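Long-range contacts in xylulose kinase (Bifidobacterium adolescentis ATCC 15703, PDB 3I8B), which probably phosphorylates D-xylulose to D-xylulose 5-phosphate at the expense of ATP, as a member of the FGGY family of carbohydrate kinases: residues 131-142 with 307-317; 336-346 with 396-407. One frame throughout, in Å; residues are numbered along the deposited sequence.

Overall arrangement
Interaction 1 joins the two halves of the kinase: 131-142, at the end of helix 122-134, belongs to the N-terminal FGGY region, whereas 307-317, leading into edge strand 315-318, one of the two outermost of the seven-stranded sheet, belongs to the C-terminal one. Interaction 2 is internal to the C-terminal region, pairing helix 335-344 with the first turns of helix 396-420. The contacts follow one another along the chain, interaction 1 closing before interaction 2 opens; their centres lie about 32 Å apart and their nearest atoms about 15 Å. Helix 396-420 relates them, since its later residues Leu417 and Ile418 touch Asp309 and Val314. Interaction 1 thus lies close to the predicted substrate site, interaction 2 away from it.

Interaction 1: 131-142 with 307-317; sequences VKAVGSSPVASY and TYDLTGAVSGF
Ser136 and Gly316 meet through a side chain that reaches for the backbone: OG of Ser136 accepts the amide N of Gly316 at 3.0 Å, with an N-H...O angle of 151°. The hydroxyl stands beside its own backbone N (chi1 -47°), a setting that also brings it against CE1 of Phe317. With an alanine here, the Gly316 amide would probably lose this acceptor and a small gap would be likely to open beside the Phe317 ring. Farther along, the phenol of Tyr142 points its OH at the hydroxyl of Ser315, OH and OG lying 2.6 Å apart near the plane of the Tyr142 ring. Carbon CE1 of Tyr142 comes to the edge of the Phe317 ring, in its plane, 3.9 Å from CZ, while Val139 CG2 covers one face of the tyrosine over its centre.

In the last turn of helix 122-134, Val131 carries the apolar part. With CG1 anti to the backbone N (chi1 171°), this methyl faces CB of Tyr308 and CD2 of Leu310, and CG2 lies 3.3 Å from the carbonyl O of Asp309. The Tyr308 ring turns its edge to the carbonyl O of Val131, and a water joins its hydroxyl to Lys132 O. Packing is close where Ser137 CB meets Gly312 CA at 3.6 Å; a beta carbon on Gly312 would collide there. OD2 of Asp309 ties the residues just after its turn, accepting the amide N of Val314 at 2.7 Å and that of Ala313.

The arrangement is an interdomain contact of the FGGY kinase fold, two actin-like ATPase domains flanking a cleft, and here it borders the predicted substrate site: the side chain of Phe317 lies about 4 Å from that of His75, a predicted substrate-binding residue whose ring also meets that of Tyr142.

Interaction 2: 336-346 with 396-407; sequences ILDAGRAALGV and RENLARAFVEGL
Phe403 sits as a knob in a hole formed by Ala339, Gly340, Ala343 and Leu344. Its ring lies flat against the opposing helix, with CA of Gly340 over the centre of one face, 3.4 Å from the centroid and 6° off the ring normal, a CH-pi contact. Glycine makes this approach possible, since a beta carbon at Gly340 would press on CG of the ring. CB of Ala343 stands 3.8 Å from CZ of Phe403, and CD1 of Leu344 reaches CE2 as the side chains of Leu344 and Phe403 run past each other in opposite directions.

On one side of this knob, Ile336 sends CG2 to the carbonyl O of Phe403 and packs CD1 tightly on CA of Leu407, at 3.5 Å. Leu337 and Leu407 cross at about a right angle, CD2 of the first meeting CD1 of the second at 3.6 Å. Toward the other end, Leu344 CD2 rests on CB of Ala400. There the C-terminus of helix 335-344 receives a polar contact: NH1 of Arg396 donates to the carbonyl O of Leu344 at 3.3 Å, somewhat out of the guanidinium plane. A bend at chi3 (103°) helps to turn the guanidinium to this carbonyl, where NH1 also meets CG1 of Val346.

Helix segments 336-344 and 396-407 run antiparallel, their axes 9.3 Å apart at closest approach and 167° apart in direction. Farther out, Phe386 of strand 385-387 meets Phe403 edge-to-face, and Leu367 of strand 366-368 touches both Phe403 and Ile336. Helix 348-357 packs on Ala400 through Leu351 and Leu354, while helix 438-448 offers Leu443 to Val404 and Ile440 to Leu407. The antiparallel pair is thus set among two further helices and two short strands of the C-terminal region.

Interaction 1: 131-142 with 307-317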
loop_
_atom_site.group_PDB
_atom_site.type_symbol
_atom_site.label_atom_id
_atom_site.label_comp_id
_atom_site.label_asym_id
_atom_site.label_seq_id
_atom_site.Cartn_x
_atom_site.Cartn_y
_atom_site.Cartn_z
ATOM N N VAL A 131 -9.308 -12.034 8.263
ATOM C CA VAL A 131 -7.899 -11.908 8.613
ATOM C C VAL A 131 -7.168 -13.266 8.527
ATOM O O VAL A 131 -6.102 -13.372 7.901
ATOM C CB VAL A 131 -7.739 -11.234 9.997
ATOM C CG1 VAL A 131 -6.286 -11.295 10.503
ATOM C CG2 VAL A 131 -8.212 -9.796 9.910
ATOM N N LYS A 132 -7.760 -14.305 9.124
ATOM C CA LYS A 132 -7.186 -15.650 9.068
ATOM C C LYS A 132 -7.168 -16.241 7.647
ATOM O O LYS A 132 -6.235 -16.952 7.286
ATOM C CB LYS A 132 -7.885 -16.601 10.057
ATOM C CG LYS A 132 -7.656 -16.245 11.531
ATOM C CD LYS A 132 -8.378 -17.209 12.495
ATOM C CE LYS A 132 -9.866 -17.326 12.136
ATOM N NZ LYS A 132 -10.837 -17.674 13.262
ATOM N N ALA A 133 -8.186 -15.932 6.845
ATOM C CA ALA A 133 -8.288 -16.455 5.481
ATOM C C ALA A 133 -7.241 -15.867 4.517
ATOM O O ALA A 133 -6.590 -16.605 3.770
ATOM C CB ALA A 133 -9.709 -16.226 4.928
ATOM N N VAL A 134 -7.087 -14.542 4.527
ATOM C CA VAL A 134 -6.244 -13.869 3.531
ATOM C C VAL A 134 -5.379 -12.734 4.086
ATOM O O VAL A 134 -4.695 -12.049 3.322
ATOM C CB VAL A 134 -7.081 -13.280 2.367
ATOM C CG1 VAL A 134 -7.794 -14.371 1.591
ATOM C CG2 VAL A 134 -8.052 -12.235 2.887
ATOM N N GLY A 135 -5.430 -12.511 5.397
ATOM C CA GLY A 135 -4.587 -11.508 6.037
ATOM C C GLY A 135 -5.227 -10.175 6.411
ATOM O O GLY A 135 -4.693 -9.457 7.274
ATOM N N SER A 136 -6.340 -9.814 5.765
ATOM C CA SER A 136 -6.945 -8.505 6.001
ATOM C C SER A 136 -8.470 -8.543 6.054
ATOM O O SER A 136 -9.125 -9.341 5.369
ATOM C CB SER A 136 -6.525 -7.486 4.926
ATOM O OG SER A 136 -5.127 -7.496 4.686
ATOM N N SER A 137 -9.030 -7.652 6.863
ATOM C CA SER A 137 -10.473 -7.487 6.936
ATOM C C SER A 137 -10.965 -6.482 5.880
ATOM O O SER A 137 -10.429 -5.367 5.782
ATOM C CB SER A 137 -10.870 -7.046 8.343
ATOM O OG SER A 137 -12.267 -6.858 8.425
ATOM N N PRO A 138 -11.998 -6.866 5.093
ATOM C CA PRO A 138 -12.477 -6.064 3.958
ATOM C C PRO A 138 -12.680 -4.577 4.252
ATOM O O PRO A 138 -13.242 -4.196 5.283
ATOM C CB PRO A 138 -13.818 -6.724 3.601
ATOM C CG PRO A 138 -13.655 -8.119 4.004
ATOM C CD PRO A 138 -12.778 -8.104 5.244
ATOM N N VAL A 139 -12.180 -3.745 3.343
ATOM C CA VAL A 139 -12.517 -2.326 3.291
ATOM C C VAL A 139 -12.772 -2.038 1.821
ATOM O O VAL A 139 -12.452 -2.860 0.962
ATOM C CB VAL A 139 -11.392 -1.400 3.853
ATOM C CG1 VAL A 139 -11.264 -1.551 5.367
ATOM C CG2 VAL A 139 -10.053 -1.679 3.176
ATOM N N ALA A 140 -13.355 -0.890 1.532
ATOM C CA ALA A 140 -13.686 -0.510 0.161
ATOM C C ALA A 140 -12.488 -0.553 -0.788
ATOM O O ALA A 140 -12.662 -0.709 -1.998
ATOM C CB ALA A 140 -14.314 0.883 0.143
ATOM N N SER A 141 -11.281 -0.402 -0.253
ATOM C CA SER A 141 -10.090 -0.382 -1.106
ATOM C C SER A 141 -9.911 -1.664 -1.893
ATOM O O SER A 141 -9.506 -1.635 -3.055
ATOM C CB SER A 141 -8.820 -0.146 -0.279
ATOM O OG SER A 141 -8.748 1.194 0.158
ATOM N N TYR A 142 -10.198 -2.788 -1.242
ATOM C CA TYR A 142 -9.777 -4.091 -1.734
ATOM C C TYR A 142 -10.487 -4.605 -2.984
ATOM O O TYR A 142 -11.680 -4.380 -3.188
ATOM C CB TYR A 142 -9.820 -5.127 -0.613
ATOM C CG TYR A 142 -9.006 -4.732 0.595
ATOM C CD1 TYR A 142 -7.989 -3.780 0.495
ATOM C CD2 TYR A 142 -9.239 -5.315 1.835
ATOM C CE1 TYR A 142 -7.239 -3.415 1.604
ATOM C CE2 TYR A 142 -8.496 -4.967 2.937
ATOM C CZ TYR A 142 -7.495 -4.020 2.820
ATOM O OH TYR A 142 -6.757 -3.681 3.934
ATOM N N THR A 307 1.418 -11.965 9.547
ATOM C CA THR A 307 0.888 -11.181 10.664
ATOM C C THR A 307 -0.637 -11.125 10.596
ATOM O O THR A 307 -1.215 -10.955 9.517
ATOM C CB THR A 307 1.452 -9.737 10.670
ATOM O OG1 THR A 307 1.179 -9.115 9.412
ATOM C CG2 THR A 307 2.963 -9.742 10.909
ATOM N N TYR A 308 -1.281 -11.266 11.755
ATOM C CA TYR A 308 -2.735 -11.409 11.816
ATOM C C TYR A 308 -3.371 -10.515 12.887
ATOM O O TYR A 308 -3.475 -10.906 14.040
ATOM C CB TYR A 308 -3.100 -12.876 12.082
ATOM C CG TYR A 308 -2.700 -13.826 10.977
ATOM C CD1 TYR A 308 -3.464 -13.936 9.828
ATOM C CD2 TYR A 308 -1.563 -14.626 11.090
ATOM C CE1 TYR A 308 -3.106 -14.792 8.808
ATOM C CE2 TYR A 308 -1.197 -15.499 10.074
ATOM C CZ TYR A 308 -1.977 -15.578 8.937
ATOM O OH TYR A 308 -1.640 -16.435 7.921
ATOM N N ASP A 309 -3.787 -9.315 12.505
ATOM C CA ASP A 309 -4.542 -8.459 13.413
ATOM C C ASP A 309 -6.034 -8.831 13.371
ATOM O O ASP A 309 -6.773 -8.331 12.531
ATOM C CB ASP A 309 -4.340 -6.984 13.056
ATOM C CG ASP A 309 -5.236 -6.057 13.868
ATOM O OD1 ASP A 309 -5.848 -6.530 14.855
ATOM O OD2 ASP A 309 -5.330 -4.861 13.511
ATOM N N LEU A 310 -6.460 -9.715 14.274
ATOM C CA LEU A 310 -7.830 -10.242 14.286
ATOM C C LEU A 310 -8.870 -9.138 14.389
ATOM O O LEU A 310 -10.061 -9.336 14.125
ATOM C CB LEU A 310 -8.012 -11.246 15.433
ATOM C CG LEU A 310 -7.033 -12.421 15.402
ATOM C CD1 LEU A 310 -7.353 -13.441 16.496
ATOM C CD2 LEU A 310 -7.023 -13.074 14.018
ATOM N N THR A 311 -8.387 -7.969 14.771
ATOM C CA THR A 311 -9.173 -6.754 14.889
ATOM C C THR A 311 -9.545 -6.153 13.527
ATOM O O THR A 311 -10.562 -5.472 13.392
ATOM C CB THR A 311 -8.341 -5.740 15.687
ATOM O OG1 THR A 311 -8.857 -5.630 17.016
ATOM C CG2 THR A 311 -8.295 -4.406 15.007
ATOM N N GLY A 312 -8.703 -6.390 12.522
ATOM C CA GLY A 312 -8.956 -5.894 11.182
ATOM C C GLY A 312 -8.529 -4.453 10.970
ATOM O O GLY A 312 -9.011 -3.787 10.048
ATOM N N ALA A 313 -7.636 -3.959 11.826
ATOM C CA ALA A 313 -7.057 -2.635 11.637
ATOM C C ALA A 313 -5.822 -2.735 10.734
ATOM O O ALA A 313 -5.733 -2.094 9.684
ATOM C CB ALA A 313 -6.677 -2.016 12.977
ATOM N N VAL A 314 -4.862 -3.534 11.169
ATOM C CA VAL A 314 -3.639 -3.700 10.410
ATOM C C VAL A 314 -3.858 -4.700 9.283
ATOM O O VAL A 314 -4.277 -5.832 9.517
ATOM C CB VAL A 314 -2.463 -4.146 11.309
ATOM C CG1 VAL A 314 -1.147 -3.989 10.566
ATOM C CG2 VAL A 314 -2.439 -3.331 12.590
ATOM N N SER A 315 -3.570 -4.262 8.061
ATOM C CA SER A 315 -3.574 -5.128 6.886
ATOM C C SER A 315 -2.429 -6.149 6.927
ATOM O O SER A 315 -1.312 -5.841 7.347
ATOM C CB SER A 315 -3.441 -4.285 5.613
ATOM O OG SER A 315 -4.567 -3.453 5.408
ATOM N N GLY A 316 -2.702 -7.357 6.459
ATOM C CA GLY A 316 -1.690 -8.388 6.385
ATOM C C GLY A 316 -1.216 -8.613 4.961
ATOM O O GLY A 316 -1.540 -9.631 4.343
ATOM N N PHE A 317 -0.447 -7.661 4.442
ATOM C CA PHE A 317 0.075 -7.754 3.083
ATOM C C PHE A 317 1.423 -8.462 3.075
ATOM O O PHE A 317 2.013 -8.710 4.129
ATOM C CB PHE A 317 0.240 -6.363 2.457
ATOM C CG PHE A 317 -1.041 -5.590 2.329
ATOM C CD1 PHE A 317 -2.273 -6.237 2.329
ATOM C CD2 PHE A 317 -1.017 -4.205 2.195
ATOM C CE1 PHE A 317 -3.452 -5.514 2.211
ATOM C CE2 PHE A 317 -2.198 -3.478 2.061
ATOM C CZ PHE A 317 -3.413 -4.132 2.071
HETATM O O HOH W 1 -3.657 -17.193 6.196
HETATM O O HOH W 2 -3.723 -8.467 9.523
HETATM O O HOH W 3 -7.155 -5.903 8.269
#

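Interaction 2: 336-346 with 396-407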
loop_
_atom_site.group_PDB
_atom_site.type_symbol
_atom_site.label_atom_id
_atom_site.label_comp_id
_atom_site.label_asym_id
_atom_site.label_seq_id
_atom_site.Cartn_x
_atom_site.Cartn_y
_atom_site.Cartn_z
ATOM N N ILE A 336 -4.162 16.373 11.805
ATOM C CA ILE A 336 -4.229 16.706 13.229
ATOM C C ILE A 336 -3.649 18.102 13.481
ATOM O O ILE A 336 -4.156 18.875 14.295
ATOM C CB ILE A 336 -3.434 15.688 14.074
ATOM C CG1 ILE A 336 -4.026 14.287 13.930
ATOM C CG2 ILE A 336 -3.392 16.111 15.534
ATOM C CD1 ILE A 336 -3.264 13.213 14.707
ATOM N N LEU A 337 -2.573 18.415 12.772
ATOM C CA LEU A 337 -1.902 19.696 12.917
ATOM C C LEU A 337 -2.715 20.829 12.304
ATOM O O LEU A 337 -2.639 21.974 12.760
ATOM C CB LEU A 337 -0.515 19.623 12.277
ATOM C CG LEU A 337 0.532 18.902 13.124
ATOM C CD1 LEU A 337 1.712 19.817 13.423
ATOM C CD2 LEU A 337 -0.083 18.351 14.408
ATOM N N ASP A 338 -3.495 20.506 11.273
ATOM C CA ASP A 338 -4.427 21.467 10.694
ATOM C C ASP A 338 -5.523 21.786 11.713
ATOM O O ASP A 338 -5.866 22.947 11.938
ATOM C CB ASP A 338 -5.034 20.915 9.403
ATOM C CG ASP A 338 -3.985 20.706 8.309
ATOM O OD1 ASP A 338 -3.114 21.582 8.156
ATOM O OD2 ASP A 338 -4.026 19.671 7.604
ATOM N N ALA A 339 -6.058 20.736 12.331
ATOM C CA ALA A 339 -7.030 20.887 13.403
ATOM C C ALA A 339 -6.485 21.851 14.441
ATOM O O ALA A 339 -7.183 22.766 14.881
ATOM C CB ALA A 339 -7.319 19.539 14.045
ATOM N N GLY A 340 -5.230 21.630 14.826
ATOM C CA GLY A 340 -4.552 22.465 15.804
ATOM C C GLY A 340 -4.514 23.935 15.433
ATOM O O GLY A 340 -4.687 24.804 16.291
ATOM N N ARG A 341 -4.280 24.221 14.155
ATOM C CA ARG A 341 -4.208 25.601 13.695
ATOM C C ARG A 341 -5.574 26.282 13.764
ATOM O O ARG A 341 -5.686 27.403 14.261
ATOM C CB ARG A 341 -3.642 25.679 12.274
ATOM C CG ARG A 341 -2.134 25.375 12.160
ATOM C CD ARG A 341 -1.671 25.566 10.717
ATOM N NE ARG A 341 -2.547 24.834 9.806
ATOM C CZ ARG A 341 -2.897 25.249 8.593
ATOM N NH1 ARG A 341 -2.444 26.408 8.126
ATOM N NH2 ARG A 341 -3.705 24.500 7.849
ATOM N N ALA A 342 -6.608 25.606 13.264
ATOM C CA ALA A 342 -7.968 26.141 13.329
ATOM C C ALA A 342 -8.381 26.353 14.781
ATOM O O ALA A 342 -8.865 27.420 15.151
ATOM C CB ALA A 342 -8.954 25.208 12.625
ATOM N N ALA A 343 -8.171 25.330 15.602
ATOM C CA ALA A 343 -8.557 25.386 17.007
ATOM C C ALA A 343 -7.912 26.552 17.761
ATOM O O ALA A 343 -8.557 27.216 18.563
ATOM C CB ALA A 343 -8.239 24.060 17.697
ATOM N N LEU A 344 -6.635 26.802 17.507
ATOM C CA LEU A 344 -5.917 27.812 18.273
ATOM C C LEU A 344 -5.795 29.157 17.567
ATOM O O LEU A 344 -5.371 30.138 18.179
ATOM C CB LEU A 344 -4.530 27.303 18.672
ATOM C CG LEU A 344 -4.495 26.438 19.932
ATOM C CD1 LEU A 344 -5.581 25.385 19.876
ATOM C CD2 LEU A 344 -3.127 25.796 20.112
ATOM N N GLY A 345 -6.174 29.208 16.291
ATOM C CA GLY A 345 -5.976 30.402 15.490
ATOM C C GLY A 345 -4.507 30.771 15.383
ATOM O O GLY A 345 -4.097 31.859 15.801
ATOM N N VAL A 346 -3.717 29.854 14.832
ATOM C CA VAL A 346 -2.279 30.038 14.661
ATOM C C VAL A 346 -1.855 29.363 13.359
ATOM O O VAL A 346 -2.597 28.548 12.817
ATOM C CB VAL A 346 -1.473 29.397 15.825
ATOM C CG1 VAL A 346 -1.841 30.027 17.163
ATOM C CG2 VAL A 346 -1.693 27.885 15.868
ATOM N N ARG A 396 -3.064 27.564 25.677
ATOM C CA ARG A 396 -2.709 27.316 24.283
ATOM C C ARG A 396 -1.426 26.498 24.146
ATOM O O ARG A 396 -1.316 25.640 23.262
ATOM C CB ARG A 396 -2.580 28.631 23.515
ATOM C CG ARG A 396 -3.914 29.275 23.209
ATOM C CD ARG A 396 -3.771 30.762 22.948
ATOM N NE ARG A 396 -3.838 31.098 21.528
ATOM C CZ ARG A 396 -2.866 31.705 20.856
ATOM N NH1 ARG A 396 -3.027 31.979 19.567
ATOM N NH2 ARG A 396 -1.738 32.046 21.473
ATOM N N GLU A 397 -0.457 26.768 25.016
ATOM C CA GLU A 397 0.810 26.053 24.965
ATOM C C GLU A 397 0.596 24.551 25.145
ATOM O O GLU A 397 1.024 23.746 24.311
ATOM C CB GLU A 397 1.780 26.584 26.023
ATOM C CG GLU A 397 2.421 27.922 25.666
ATOM C CD GLU A 397 1.673 29.131 26.227
ATOM O OE1 GLU A 397 0.545 28.972 26.770
ATOM O OE2 GLU A 397 2.239 30.247 26.128
ATOM N N ASN A 398 -0.078 24.183 26.232
ATOM C CA ASN A 398 -0.324 22.783 26.535
ATOM C C ASN A 398 -1.226 22.111 25.496
ATOM O O ASN A 398 -1.003 20.959 25.136
ATOM C CB ASN A 398 -0.920 22.638 27.931
ATOM C CG ASN A 398 0.065 22.979 29.026
ATOM O OD1 ASN A 398 -0.327 23.318 30.148
ATOM N ND2 ASN A 398 1.351 22.892 28.714
ATOM N N LEU A 399 -2.249 22.820 25.026
ATOM C CA LEU A 399 -3.095 22.283 23.965
ATOM C C LEU A 399 -2.270 22.045 22.703
ATOM O O LEU A 399 -2.357 20.981 22.084
ATOM C CB LEU A 399 -4.266 23.212 23.648
ATOM C CG LEU A 399 -5.460 23.250 24.621
ATOM C CD1 LEU A 399 -6.412 24.341 24.224
ATOM C CD2 LEU A 399 -6.204 21.921 24.694
ATOM N N ALA A 400 -1.495 23.053 22.315
ATOM C CA ALA A 400 -0.607 22.942 21.163
ATOM C C ALA A 400 0.229 21.672 21.279
ATOM O O ALA A 400 0.279 20.857 20.364
ATOM C CB ALA A 400 0.295 24.162 21.069
ATOM N N ARG A 401 0.876 21.510 22.427
ATOM C CA ARG A 401 1.731 20.362 22.678
ATOM C C ARG A 401 0.938 19.047 22.625
ATOM O O ARG A 401 1.455 18.024 22.177
ATOM C CB ARG A 401 2.440 20.526 24.028
ATOM C CG ARG A 401 3.374 19.390 24.412
ATOM C CD ARG A 401 4.560 19.292 23.453
ATOM N NE ARG A 401 5.594 18.395 23.959
ATOM C CZ ARG A 401 6.796 18.786 24.374
ATOM N NH1 ARG A 401 7.129 20.068 24.347
ATOM N NH2 ARG A 401 7.666 17.891 24.819
ATOM N N ALA A 402 -0.316 19.085 23.077
ATOM C CA ALA A 402 -1.187 17.905 23.041
ATOM C C ALA A 402 -1.567 17.502 21.612
ATOM O O ALA A 402 -1.721 16.319 21.319
ATOM C CB ALA A 402 -2.453 18.128 23.901
ATOM N N PHE A 403 -1.723 18.488 20.732
ATOM C CA PHE A 403 -1.971 18.217 19.321
ATOM C C PHE A 403 -0.779 17.471 18.701
ATOM O O PHE A 403 -0.946 16.464 18.006
ATOM C CB PHE A 403 -2.200 19.518 18.555
ATOM C CG PHE A 403 -3.628 20.000 18.556
ATOM C CD1 PHE A 403 -4.589 19.377 17.774
ATOM C CD2 PHE A 403 -3.996 21.108 19.304
ATOM C CE1 PHE A 403 -5.893 19.830 17.766
ATOM C CE2 PHE A 403 -5.299 21.568 19.295
ATOM C CZ PHE A 403 -6.247 20.930 18.523
ATOM N N VAL A 404 0.427 17.972 18.952
ATOM C CA VAL A 404 1.636 17.326 18.422
ATOM C C VAL A 404 1.885 15.950 19.051
ATOM O O VAL A 404 2.192 14.971 18.355
ATOM C CB VAL A 404 2.880 18.208 18.626
ATOM C CG1 VAL A 404 4.122 17.503 18.099
ATOM C CG2 VAL A 404 2.705 19.551 17.933
ATOM N N GLU A 405 1.757 15.875 20.370
ATOM C CA GLU A 405 1.993 14.626 21.072
ATOM C C GLU A 405 0.949 13.590 20.675
ATOM O O GLU A 405 1.216 12.390 20.687
ATOM C CB GLU A 405 2.011 14.848 22.593
ATOM C CG GLU A 405 3.216 15.659 23.090
ATOM C CD GLU A 405 3.372 15.631 24.609
ATOM O OE1 GLU A 405 2.372 15.337 25.309
ATOM O OE2 GLU A 405 4.492 15.913 25.102
ATOM N N GLY A 406 -0.240 14.057 20.306
ATOM C CA GLY A 406 -1.305 13.155 19.909
ATOM C C GLY A 406 -1.001 12.525 18.568
ATOM O O GLY A 406 -1.146 11.331 18.396
ATOM N N LEU A 407 -0.583 13.348 17.615
ATOM C CA LEU A 407 -0.193 12.870 16.298
ATOM C C LEU A 407 0.861 11.769 16.431
ATOM O O LEU A 407 0.701 10.682 15.889
ATOM C CB LEU A 407 0.344 14.039 15.461
ATOM C CG LEU A 407 0.763 13.794 14.006
ATOM C CD1 LEU A 407 0.855 15.107 13.269
ATOM C CD2 LEU A 407 2.086 13.045 13.924
#